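PDB 2EB0: manganese-dependent inorganic pyrophosphatase from Methanocaldococcus jannaschii, which hydrolyses diphosphate to two phosphates, using two manganese ions bound in each subunit. Local coordinates for residues P29-D34 against V48-L53; G59-L64 against E79-A84; S108-I113 against L141-S146; V149-P154 against N175-G180. One frame throughout, in Å; residues are numbered along the deposited sequence.

In the fold
The four contacts follow one another along the chain, each closing before the next opens. Interactions 1 and 2 belong to the same parallel sheet of the DHH domain, with centres about 17 Å apart. Interaction 1 is at the edge strand 52-53; interaction 2 pairs strands 61-65 and 81-87, nearer the other edge. Interaction 3 is a buried helix pair beside the manganese ligands D13 and D147. The second manganese is held by H7, D11 and the shared D66; other contacts lie farther out. Helix 134-148 runs from interaction 3 into interaction 4, centres about 11 Å apart, and I145 packs on I176 and F179. Interactions 2 and 4 are farthest apart, about 33 Å between centres.

Interaction 1: P29-D34 against V48-L53; sequences PARLGD and VMEPEL
R31 carries this contact, with its guanidinium held flat between two residues of 48-53. E50 OE1 lies over the centre of one face, 3.2 Å from R31 CZ. L53 CB lies over the centre of the opposite face, 3.5 Å from R31 CZ. The E50 carboxylate is turned 17° from the guanidinium plane. No N-H points at OE1, so this salt bridge is one of charge alone. The edge makes the directed bonds. R31 NE donates in plane to P51 O at 2.6 Å, nearly along the C=O axis. R31 NH1 donates to G33 O at 2.8 Å, from above the carbonyl plane. R31 NH2 gives a hydrogen bond to a water that also bonds P51 O. Together these fix the rotation of the group. A chi1 of 56° puts R31 CG in the crowded position, and the chain then extends to NE. The backbone supports this: R31 N donates to E52 O at 3.0 Å, and R31 pairs with L53 in a parallel bridge. Strand 28-31, helix 37-45 and strand 52-53 form a beta-alpha-beta unit at the sheet edge. D34 OD1 adds a long salt bridge to R31 NH1, which completes a charge network with E50. Behind it, P51 CB packs on P29 CB at 4.3 Å, and the P51 ring touches I19 of helix 12-25. A second water joins P29 O to E52 OE1.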
loop_
_atom_site.group_PDB
_atom_site.type_symbol
_atom_site.label_atom_id
_atom_site.label_comp_id
_atom_site.label_asym_id
_atom_site.label_seq_id
_atom_site.Cartn_x
_atom_site.Cartn_y
_atom_site.Cartn_z
ATOM N N PRO B 29 -3.289 22.749 1.555
ATOM C CA PRO B 29 -1.973 22.247 1.161
ATOM C C PRO B 29 -1.020 22.575 2.305
ATOM O O PRO B 29 -1.216 23.565 3.018
ATOM C CB PRO B 29 -1.657 23.060 -0.085
ATOM C CG PRO B 29 -2.276 24.384 0.244
ATOM C CD PRO B 29 -3.625 23.967 0.800
ATOM N N ALA B 30 0.010 21.764 2.492
ATOM C CA ALA B 30 0.944 22.033 3.568
ATOM C C ALA B 30 2.276 21.353 3.298
ATOM O O ALA B 30 2.393 20.532 2.377
ATOM C CB ALA B 30 0.361 21.558 4.896
ATOM N N ARG B 31 3.267 21.707 4.116
ATOM C CA ARG B 31 4.618 21.179 4.010
ATOM C C ARG B 31 5.164 20.855 5.403
ATOM O O ARG B 31 4.746 21.447 6.395
ATOM C CB ARG B 31 5.510 22.214 3.312
ATOM C CG ARG B 31 5.507 23.574 3.996
ATOM C CD ARG B 31 6.061 24.682 3.096
ATOM N NE ARG B 31 6.067 25.985 3.766
ATOM C CZ ARG B 31 7.041 26.406 4.573
ATOM N NH1 ARG B 31 8.096 25.635 4.817
ATOM N NH2 ARG B 31 6.962 27.604 5.136
ATOM N N LEU B 32 6.096 19.911 5.469
ATOM C CA LEU B 32 6.689 19.499 6.736
ATOM C C LEU B 32 8.092 20.049 6.929
ATOM O O LEU B 32 8.758 19.715 7.902
ATOM C CB LEU B 32 6.739 17.965 6.834
ATOM C CG LEU B 32 5.421 17.191 6.956
ATOM C CD1 LEU B 32 5.707 15.715 7.230
ATOM C CD2 LEU B 32 4.594 17.766 8.088
ATOM N N GLY B 33 8.541 20.890 6.001
ATOM C CA GLY B 33 9.876 21.461 6.099
ATOM C C GLY B 33 10.083 22.661 5.189
ATOM O O GLY B 33 9.152 23.103 4.519
ATOM N N ASP B 34 11.301 23.191 5.161
ATOM C CA ASP B 34 11.597 24.348 4.323
ATOM C C ASP B 34 11.763 23.961 2.865
ATOM O O ASP B 34 12.199 22.859 2.553
ATOM C CB ASP B 34 12.852 25.064 4.817
ATOM C CG ASP B 34 12.597 25.883 6.064
ATOM O OD1 ASP B 34 11.663 26.713 6.047
ATOM O OD2 ASP B 34 13.331 25.702 7.058
ATOM N N VAL B 48 2.713 30.584 -8.081
ATOM C CA VAL B 48 2.001 29.796 -7.086
ATOM C C VAL B 48 2.558 30.075 -5.694
ATOM O O VAL B 48 3.765 30.098 -5.497
ATOM C CB VAL B 48 2.120 28.278 -7.400
ATOM C CG1 VAL B 48 1.486 27.447 -6.281
ATOM C CG2 VAL B 48 1.429 27.973 -8.741
ATOM N N MET B 49 1.672 30.283 -4.732
ATOM C CA MET B 49 2.081 30.560 -3.355
ATOM C C MET B 49 2.606 29.317 -2.640
ATOM O O MET B 49 2.132 28.203 -2.874
ATOM C CB MET B 49 0.906 31.142 -2.565
ATOM C CG MET B 49 0.264 32.367 -3.217
ATOM S SD MET B 49 1.438 33.714 -3.539
ATOM C CE MET B 49 1.763 33.465 -5.302
ATOM N N GLU B 50 3.588 29.525 -1.771
ATOM C CA GLU B 50 4.200 28.455 -0.988
ATOM C C GLU B 50 3.234 27.949 0.089
ATOM O O GLU B 50 2.721 28.734 0.871
ATOM C CB GLU B 50 5.463 28.986 -0.317
ATOM C CG GLU B 50 6.225 27.968 0.500
ATOM C CD GLU B 50 7.265 28.616 1.397
ATOM O OE1 GLU B 50 8.131 27.889 1.933
ATOM O OE2 GLU B 50 7.208 29.854 1.574
ATOM N N PRO B 51 3.006 26.628 0.157
ATOM C CA PRO B 51 2.106 25.980 1.128
ATOM C C PRO B 51 2.478 26.291 2.574
ATOM O O PRO B 51 3.652 26.464 2.888
ATOM C CB PRO B 51 2.281 24.490 0.836
ATOM C CG PRO B 51 2.807 24.451 -0.554
ATOM C CD PRO B 51 3.736 25.615 -0.618
ATOM N N GLU B 52 1.484 26.324 3.456
ATOM C CA GLU B 52 1.731 26.614 4.866
ATOM C C GLU B 52 2.509 25.481 5.540
ATOM O O GLU B 52 2.338 24.306 5.213
ATOM C CB GLU B 52 0.409 26.838 5.611
ATOM C CG GLU B 52 -0.296 25.552 6.027
ATOM C CD GLU B 52 -1.552 25.811 6.835
ATOM O OE1 GLU B 52 -2.598 26.128 6.230
ATOM O OE2 GLU B 52 -1.487 25.709 8.079
ATOM N N LEU B 53 3.367 25.852 6.480
ATOM C CA LEU B 53 4.175 24.895 7.220
ATOM C C LEU B 53 3.456 24.391 8.476
ATOM O O LEU B 53 2.945 25.184 9.250
ATOM C CB LEU B 53 5.487 25.549 7.647
ATOM C CG LEU B 53 6.307 24.754 8.669
ATOM C CD1 LEU B 53 7.094 23.634 7.969
ATOM C CD2 LEU B 53 7.259 25.695 9.378
HETATM O O HOH W 1 -3.125 25.465 3.672
HETATM O O HOH W 2 4.573 29.093 4.595
#

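Interaction 2: G59-L64 against E79-A84; sequences GKEIIL and EGKLIA
Strands 61-64 and 81-84 run parallel, with axes 42° apart, and a beta bulge shifts their register by one between the I62-L82 and I63-A84 pairs. Four backbone bonds hold them. The shortest is I83 N to I62 O at 2.6 Å, nearly along the C=O axis. L64 N to A84 O, at 3.0 Å, follows after the bulge. I83 is the extra residue, and its side chain points toward 59-64. Its CB lies 3.8 Å from I63 CG1. Its CG1 reaches E61 CB at 4.0 Å, and its CD1 ends 3.9 Å from E61 OE2. An alanine here would lose CG1, CG2 and CD1, and would probably leave the E61 chain and I63 CG1 less well packed. L82 CD2 packs on L64 CG at 4.1 Å, the side chains crossing at about a right angle. E61 and K81 lie side by side and point the same way, with E61 CG 4.0 Å from K81 CB. Their charged ends stay apart: E61 OE1 is 5.2 Å from K81 NZ. E61 instead forms a salt bridge to R2 of strand 2-5. Backbone bonding and apolar packing therefore join the strands, with at most a weak charge attraction between E61 and K81.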
loop_
_atom_site.group_PDB
_atom_site.type_symbol
_atom_site.label_atom_id
_atom_site.label_comp_id
_atom_site.label_asym_id
_atom_site.label_seq_id
_atom_site.Cartn_x
_atom_site.Cartn_y
_atom_site.Cartn_z
ATOM N N GLY B 59 -5.307 16.156 15.850
ATOM C CA GLY B 59 -6.562 16.826 15.560
ATOM C C GLY B 59 -6.764 17.186 14.102
ATOM O O GLY B 59 -7.723 17.882 13.757
ATOM N N LYS B 60 -5.867 16.710 13.243
ATOM C CA LYS B 60 -5.954 16.992 11.815
ATOM C C LYS B 60 -6.311 15.759 10.990
ATOM O O LYS B 60 -6.016 14.630 11.386
ATOM C CB LYS B 60 -4.613 17.535 11.298
ATOM C CG LYS B 60 -4.158 18.843 11.911
ATOM C CD LYS B 60 -2.839 19.307 11.290
ATOM C CE LYS B 60 -2.436 20.701 11.780
ATOM N NZ LYS B 60 -2.190 20.752 13.248
ATOM N N GLU B 61 -6.960 15.975 9.851
ATOM C CA GLU B 61 -7.262 14.866 8.957
ATOM C C GLU B 61 -6.150 14.955 7.920
ATOM O O GLU B 61 -6.016 15.962 7.211
ATOM C CB GLU B 61 -8.632 15.018 8.305
ATOM C CG GLU B 61 -9.782 14.581 9.200
ATOM C CD GLU B 61 -11.104 14.527 8.456
ATOM O OE1 GLU B 61 -12.131 14.177 9.078
ATOM O OE2 GLU B 61 -11.114 14.835 7.246
ATOM N N ILE B 62 -5.351 13.903 7.840
ATOM C CA ILE B 62 -4.209 13.892 6.949
ATOM C C ILE B 62 -4.282 13.037 5.691
ATOM O O ILE B 62 -4.810 11.920 5.686
ATOM C CB ILE B 62 -2.953 13.466 7.724
ATOM C CG1 ILE B 62 -2.744 14.385 8.933
ATOM C CG2 ILE B 62 -1.747 13.475 6.806
ATOM C CD1 ILE B 62 -2.391 15.822 8.582
ATOM N N ILE B 63 -3.740 13.600 4.620
ATOM C CA ILE B 63 -3.629 12.932 3.338
ATOM C C ILE B 63 -2.153 13.102 2.990
ATOM O O ILE B 63 -1.686 14.220 2.725
ATOM C CB ILE B 63 -4.476 13.596 2.243
ATOM C CG1 ILE B 63 -5.956 13.272 2.460
ATOM C CG2 ILE B 63 -4.027 13.100 0.883
ATOM C CD1 ILE B 63 -6.879 13.874 1.432
ATOM N N LEU B 64 -1.421 11.995 3.014
ATOM C CA LEU B 64 0.002 12.023 2.721
ATOM C C LEU B 64 0.280 11.814 1.244
ATOM O O LEU B 64 -0.358 10.989 0.599
ATOM C CB LEU B 64 0.719 10.941 3.519
ATOM C CG LEU B 64 0.540 10.997 5.037
ATOM C CD1 LEU B 64 1.244 9.799 5.670
ATOM C CD2 LEU B 64 1.111 12.308 5.577
ATOM N N GLU B 79 -1.533 10.390 16.079
ATOM C CA GLU B 79 -2.567 11.199 16.705
ATOM C C GLU B 79 -3.451 11.928 15.705
ATOM O O GLU B 79 -4.423 12.583 16.080
ATOM C CB GLU B 79 -1.939 12.193 17.680
ATOM C CG GLU B 79 -1.574 11.566 19.017
ATOM C CD GLU B 79 -1.000 12.566 19.993
ATOM O OE1 GLU B 79 0.208 12.860 19.898
ATOM O OE2 GLU B 79 -1.760 13.067 20.848
ATOM N N GLY B 80 -3.109 11.807 14.428
ATOM C CA GLY B 80 -3.900 12.447 13.400
ATOM C C GLY B 80 -4.882 11.447 12.828
ATOM O O GLY B 80 -4.888 10.287 13.220
ATOM N N LYS B 81 -5.715 11.897 11.900
ATOM C CA LYS B 81 -6.701 11.034 11.264
ATOM C C LYS B 81 -6.262 10.813 9.812
ATOM O O LYS B 81 -6.615 11.596 8.927
ATOM C CB LYS B 81 -8.072 11.710 11.311
ATOM C CG LYS B 81 -9.263 10.774 11.273
ATOM C CD LYS B 81 -9.601 10.318 9.869
ATOM C CE LYS B 81 -10.917 9.544 9.866
ATOM N NZ LYS B 81 -11.294 9.060 8.510
ATOM N N LEU B 82 -5.492 9.746 9.581
ATOM C CA LEU B 82 -4.984 9.412 8.247
ATOM C C LEU B 82 -6.115 9.036 7.285
ATOM O O LEU B 82 -6.758 7.998 7.451
ATOM C CB LEU B 82 -3.995 8.247 8.340
ATOM C CG LEU B 82 -2.660 8.351 7.593
ATOM C CD1 LEU B 82 -2.043 6.954 7.470
ATOM C CD2 LEU B 82 -2.866 8.957 6.214
ATOM N N ILE B 83 -6.341 9.878 6.279
ATOM C CA ILE B 83 -7.389 9.664 5.280
ATOM C C ILE B 83 -6.903 8.889 4.043
ATOM O O ILE B 83 -7.573 7.963 3.572
ATOM C CB ILE B 83 -7.963 11.016 4.776
ATOM C CG1 ILE B 83 -8.560 11.808 5.941
ATOM C CG2 ILE B 83 -9.006 10.775 3.679
ATOM C CD1 ILE B 83 -9.841 11.222 6.510
ATOM N N ALA B 84 -5.746 9.269 3.508
ATOM C CA ALA B 84 -5.238 8.602 2.311
ATOM C C ALA B 84 -3.739 8.744 2.117
ATOM O O ALA B 84 -3.077 9.528 2.795
ATOM C CB ALA B 84 -5.960 9.152 1.059
#

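Interaction 3: S108-I113 against L141-S146; sequences STATVI and LSAIIS
No ring, carboxylate or other flat side chain lies in this contact, so it has no faces or edges to stack. Small side chains and one isoleucine fill it. Helices 109-113 and 141-146 cross at 136°, with axes 8.4 Å apart. Alanine on both sides permits this closeness. A110 CB meets A143 CB head-on at 3.3 Å, tighter than usual van der Waals contact. I144 has CG1 anti to its carbonyl carbon, and its chain reaches toward the other helix. Its CG1 lies 4.0 Å from A110 CB and 3.6 Å from S108 OG. Its CD1 comes 3.5 Å from T111 OG1, the side chains crossing at about a right angle. S108 sits at the N-cap position, and its OG donates to T111 OG1 at 3.0 Å. T111 OG1 is also bonded to D160 of helix 158-171. Both hydroxyls are thus tied together against the apolar flank of I144. The start of helix 109-118 faces the metals. D13 accepts from T109 N and A110 N, which would probably steady its negative charge. D13, D66, H88 and D147 bind one manganese, and the S108 side chain is about 5 Å from a bound ion. This is second-shell packing beside the dinuclear manganese centre of a family II pyrophosphatase.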
loop_
_atom_site.group_PDB
_atom_site.type_symbol
_atom_site.label_atom_id
_atom_site.label_comp_id
_atom_site.label_asym_id
_atom_site.label_seq_id
_atom_site.Cartn_x
_atom_site.Cartn_y
_atom_site.Cartn_z
ATOM N N SER B 108 7.264 9.957 -10.368
ATOM C CA SER B 108 6.877 10.931 -9.362
ATOM C C SER B 108 5.426 10.838 -8.965
ATOM O O SER B 108 4.598 10.285 -9.698
ATOM C CB SER B 108 7.129 12.351 -9.871
ATOM O OG SER B 108 6.146 12.715 -10.829
ATOM N N THR B 109 5.122 11.411 -7.805
ATOM C CA THR B 109 3.756 11.431 -7.309
ATOM C C THR B 109 2.920 12.283 -8.268
ATOM O O THR B 109 1.731 12.018 -8.482
ATOM C CB THR B 109 3.698 12.029 -5.897
ATOM O OG1 THR B 109 4.539 11.259 -5.022
ATOM C CG2 THR B 109 2.269 12.022 -5.372
ATOM N N ALA B 110 3.557 13.295 -8.855
ATOM C CA ALA B 110 2.888 14.189 -9.793
ATOM C C ALA B 110 2.361 13.406 -11.000
ATOM O O ALA B 110 1.262 13.674 -11.488
ATOM C CB ALA B 110 3.855 15.289 -10.245
ATOM N N THR B 111 3.148 12.442 -11.474
ATOM C CA THR B 111 2.757 11.604 -12.599
ATOM C C THR B 111 1.462 10.861 -12.284
ATOM O O THR B 111 0.550 10.813 -13.109
ATOM C CB THR B 111 3.851 10.562 -12.924
ATOM O OG1 THR B 111 5.060 11.240 -13.260
ATOM C CG2 THR B 111 3.440 9.682 -14.110
ATOM N N VAL B 112 1.385 10.281 -11.089
ATOM C CA VAL B 112 0.199 9.550 -10.659
ATOM C C VAL B 112 -1.048 10.439 -10.689
ATOM O O VAL B 112 -2.111 10.034 -11.162
ATOM C CB VAL B 112 0.356 9.040 -9.217
ATOM C CG1 VAL B 112 -0.900 8.281 -8.798
ATOM C CG2 VAL B 112 1.576 8.166 -9.107
ATOM N N ILE B 113 -0.911 11.644 -10.151
ATOM C CA ILE B 113 -2.016 12.590 -10.090
ATOM C C ILE B 113 -2.461 13.042 -11.474
ATOM O O ILE B 113 -3.660 13.131 -11.750
ATOM C CB ILE B 113 -1.626 13.820 -9.242
ATOM C CG1 ILE B 113 -1.369 13.381 -7.801
ATOM C CG2 ILE B 113 -2.736 14.871 -9.283
ATOM C CD1 ILE B 113 -0.885 14.495 -6.895
ATOM N N LEU B 141 4.380 19.412 -13.939
ATOM C CA LEU B 141 5.419 19.260 -14.944
ATOM C C LEU B 141 6.775 19.347 -14.270
ATOM O O LEU B 141 7.642 18.507 -14.482
ATOM C CB LEU B 141 5.313 20.364 -15.994
ATOM C CG LEU B 141 6.480 20.421 -16.986
ATOM C CD1 LEU B 141 6.726 19.050 -17.594
ATOM C CD2 LEU B 141 6.159 21.444 -18.074
ATOM N N SER B 142 6.952 20.383 -13.461
ATOM C CA SER B 142 8.209 20.591 -12.753
ATOM C C SER B 142 8.515 19.402 -11.841
ATOM O O SER B 142 9.656 18.942 -11.761
ATOM C CB SER B 142 8.131 21.870 -11.917
ATOM O OG SER B 142 7.692 22.953 -12.712
ATOM N N ALA B 143 7.485 18.912 -11.162
ATOM C CA ALA B 143 7.639 17.784 -10.255
ATOM C C ALA B 143 8.145 16.561 -11.004
ATOM O O ALA B 143 9.053 15.876 -10.538
ATOM C CB ALA B 143 6.304 17.469 -9.568
ATOM N N ILE B 144 7.561 16.287 -12.165
ATOM C CA ILE B 144 7.979 15.139 -12.952
ATOM C C ILE B 144 9.441 15.282 -13.371
ATOM O O ILE B 144 10.245 14.373 -13.163
ATOM C CB ILE B 144 7.080 14.956 -14.202
ATOM C CG1 ILE B 144 5.630 14.704 -13.753
ATOM C CG2 ILE B 144 7.570 13.781 -15.030
ATOM C CD1 ILE B 144 4.662 14.375 -14.871
ATOM N N ILE B 145 9.787 16.432 -13.940
ATOM C CA ILE B 145 11.150 16.681 -14.370
ATOM C C ILE B 145 12.118 16.581 -13.196
ATOM O O ILE B 145 13.201 16.008 -13.314
ATOM C CB ILE B 145 11.291 18.079 -14.997
ATOM C CG1 ILE B 145 10.609 18.098 -16.368
ATOM C CG2 ILE B 145 12.775 18.465 -15.096
ATOM C CD1 ILE B 145 10.408 19.487 -16.946
ATOM N N SER B 146 11.725 17.150 -12.065
ATOM C CA SER B 146 12.568 17.142 -10.887
ATOM C C SER B 146 12.817 15.741 -10.373
ATOM O O SER B 146 13.956 15.345 -10.147
ATOM C CB SER B 146 11.929 17.974 -9.778
ATOM O OG SER B 146 12.631 17.779 -8.562
#

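Interaction 4: V149-P154 against N175-G180; sequences VLFKSP and NIEEFG
L150 CB points toward helix 176-188, and each atom beyond CB finds a partner there. CG lies 4.0 Å from G180 CA. This close approach relies on the glycine, since a CB on G180 would fall 2.6 Å from L150 CG. CD1 then touches E177 OE1 at 3.6 Å. CD2 touches E177 OE2 at 3.7 Å, so each methyl meets one oxygen of the E177 carboxylate, coming at it obliquely; the E177 chain bends at chi2 to bring it there. The chi1 of L150, -135°, is away from the staggered positions. An alanine here would lack CG and both methyls, and would probably loosen the packing on G180 and the E177 carboxylate. The backbone explains where L150 sits. V149 has positive phi and is the C-prime residue of a Schellman motif that ends helix 134-148, with L150 N bonded to I145 O. L150 and F151 also have positive phi. The F151 ring offers its edge to I176, with CE1 4.1 Å from I176 CG2. F151 also touches I144 of helix 134-148 and A164 of helix 158-171. At the start of helix 176-188, N175 is the N-cap, and its OD1 accepts from E178 N at 2.6 Å.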
loop_
_atom_site.group_PDB
_atom_site.type_symbol
_atom_site.label_atom_id
_atom_site.label_comp_id
_atom_site.label_asym_id
_atom_site.label_seq_id
_atom_site.Cartn_x
_atom_site.Cartn_y
_atom_site.Cartn_z
ATOM N N VAL B 149 14.810 13.648 -12.760
ATOM C CA VAL B 149 16.079 14.266 -13.123
ATOM C C VAL B 149 16.099 14.352 -14.651
ATOM O O VAL B 149 17.026 13.874 -15.316
ATOM C CB VAL B 149 17.288 13.428 -12.652
ATOM C CG1 VAL B 149 18.571 14.230 -12.832
ATOM C CG2 VAL B 149 17.100 13.005 -11.196
ATOM N N LEU B 150 15.054 14.964 -15.189
ATOM C CA LEU B 150 14.891 15.130 -16.624
ATOM C C LEU B 150 14.903 13.783 -17.342
ATOM O O LEU B 150 15.621 13.589 -18.324
ATOM C CB LEU B 150 15.981 16.039 -17.196
ATOM C CG LEU B 150 15.512 17.113 -18.190
ATOM C CD1 LEU B 150 16.680 17.508 -19.079
ATOM C CD2 LEU B 150 14.377 16.601 -19.050
ATOM N N PHE B 151 14.115 12.848 -16.825
ATOM C CA PHE B 151 13.979 11.523 -17.413
ATOM C C PHE B 151 15.277 10.720 -17.495
ATOM O O PHE B 151 15.387 9.797 -18.298
ATOM C CB PHE B 151 13.364 11.653 -18.805
ATOM C CG PHE B 151 12.236 12.643 -18.868
ATOM C CD1 PHE B 151 12.358 13.808 -19.617
ATOM C CD2 PHE B 151 11.054 12.414 -18.167
ATOM C CE1 PHE B 151 11.315 14.736 -19.665
ATOM C CE2 PHE B 151 10.010 13.325 -18.206
ATOM C CZ PHE B 151 10.138 14.492 -18.957
ATOM N N LYS B 152 16.252 11.061 -16.658
ATOM C CA LYS B 152 17.519 10.345 -16.660
ATOM C C LYS B 152 17.486 9.201 -15.656
ATOM O O LYS B 152 18.105 8.159 -15.863
ATOM C CB LYS B 152 18.665 11.303 -16.332
ATOM C CG LYS B 152 18.817 12.413 -17.352
ATOM C CD LYS B 152 19.983 13.324 -17.031
ATOM C CE LYS B 152 20.198 14.308 -18.167
ATOM N NZ LYS B 152 21.437 15.114 -18.002
ATOM N N SER B 153 16.754 9.395 -14.567
ATOM C CA SER B 153 16.649 8.373 -13.534
ATOM C C SER B 153 15.928 7.119 -14.026
ATOM O O SER B 153 15.020 7.194 -14.855
ATOM C CB SER B 153 15.914 8.932 -12.320
ATOM O OG SER B 153 15.609 7.897 -11.412
ATOM N N PRO B 154 16.328 5.944 -13.519
ATOM C CA PRO B 154 15.685 4.696 -13.936
ATOM C C PRO B 154 14.242 4.545 -13.454
ATOM O O PRO B 154 13.570 3.579 -13.809
ATOM C CB PRO B 154 16.623 3.620 -13.390
ATOM C CG PRO B 154 17.235 4.270 -12.207
ATOM C CD PRO B 154 17.522 5.666 -12.707
ATOM N N ASN B 175 9.351 24.084 -24.683
ATOM C CA ASN B 175 10.562 23.266 -24.706
ATOM C C ASN B 175 10.867 22.672 -23.331
ATOM O O ASN B 175 11.466 23.336 -22.488
ATOM C CB ASN B 175 11.746 24.118 -25.175
ATOM C CG ASN B 175 12.979 23.291 -25.482
ATOM O OD1 ASN B 175 13.472 22.545 -24.638
ATOM N ND2 ASN B 175 13.488 23.426 -26.699
ATOM N N ILE B 176 10.476 21.417 -23.120
ATOM C CA ILE B 176 10.698 20.744 -21.844
ATOM C C ILE B 176 12.184 20.585 -21.527
ATOM O O ILE B 176 12.598 20.704 -20.367
ATOM C CB ILE B 176 10.041 19.341 -21.829
ATOM C CG1 ILE B 176 8.518 19.469 -21.923
ATOM C CG2 ILE B 176 10.436 18.590 -20.568
ATOM C CD1 ILE B 176 7.783 18.117 -22.024
ATOM N N GLU B 177 12.983 20.316 -22.553
ATOM C CA GLU B 177 14.418 20.131 -22.373
ATOM C C GLU B 177 15.116 21.362 -21.820
ATOM O O GLU B 177 15.990 21.249 -20.964
ATOM C CB GLU B 177 15.067 19.726 -23.697
ATOM C CG GLU B 177 14.669 18.343 -24.164
ATOM C CD GLU B 177 14.882 17.295 -23.089
ATOM O OE1 GLU B 177 16.020 17.187 -22.578
ATOM O OE2 GLU B 177 13.912 16.582 -22.754
ATOM N N GLU B 178 14.737 22.534 -22.315
ATOM C CA GLU B 178 15.338 23.785 -21.854
ATOM C C GLU B 178 14.905 24.090 -20.424
ATOM O O GLU B 178 15.725 24.482 -19.599
ATOM C CB GLU B 178 14.941 24.947 -22.762
ATOM C CG GLU B 178 15.591 24.912 -24.122
ATOM C CD GLU B 178 15.249 26.128 -24.951
ATOM O OE1 GLU B 178 15.805 26.261 -26.062
ATOM O OE2 GLU B 178 14.425 26.948 -24.493
ATOM N N PHE B 179 13.616 23.918 -20.144
ATOM C CA PHE B 179 13.102 24.156 -18.803
ATOM C C PHE B 179 13.786 23.184 -17.843
ATOM O O PHE B 179 14.184 23.564 -16.744
ATOM C CB PHE B 179 11.587 23.959 -18.773
ATOM C CG PHE B 179 10.991 24.056 -17.398
ATOM C CD1 PHE B 179 11.485 24.970 -16.470
ATOM C CD2 PHE B 179 9.922 23.244 -17.034
ATOM C CE1 PHE B 179 10.919 25.074 -15.189
ATOM C CE2 PHE B 179 9.347 23.339 -15.759
ATOM C CZ PHE B 179 9.848 24.257 -14.836
ATOM N N GLY B 180 13.937 21.938 -18.285
ATOM C CA GLY B 180 14.583 20.919 -17.478
ATOM C C GLY B 180 16.026 21.261 -17.148
ATOM O O GLY B 180 16.495 20.996 -16.038
#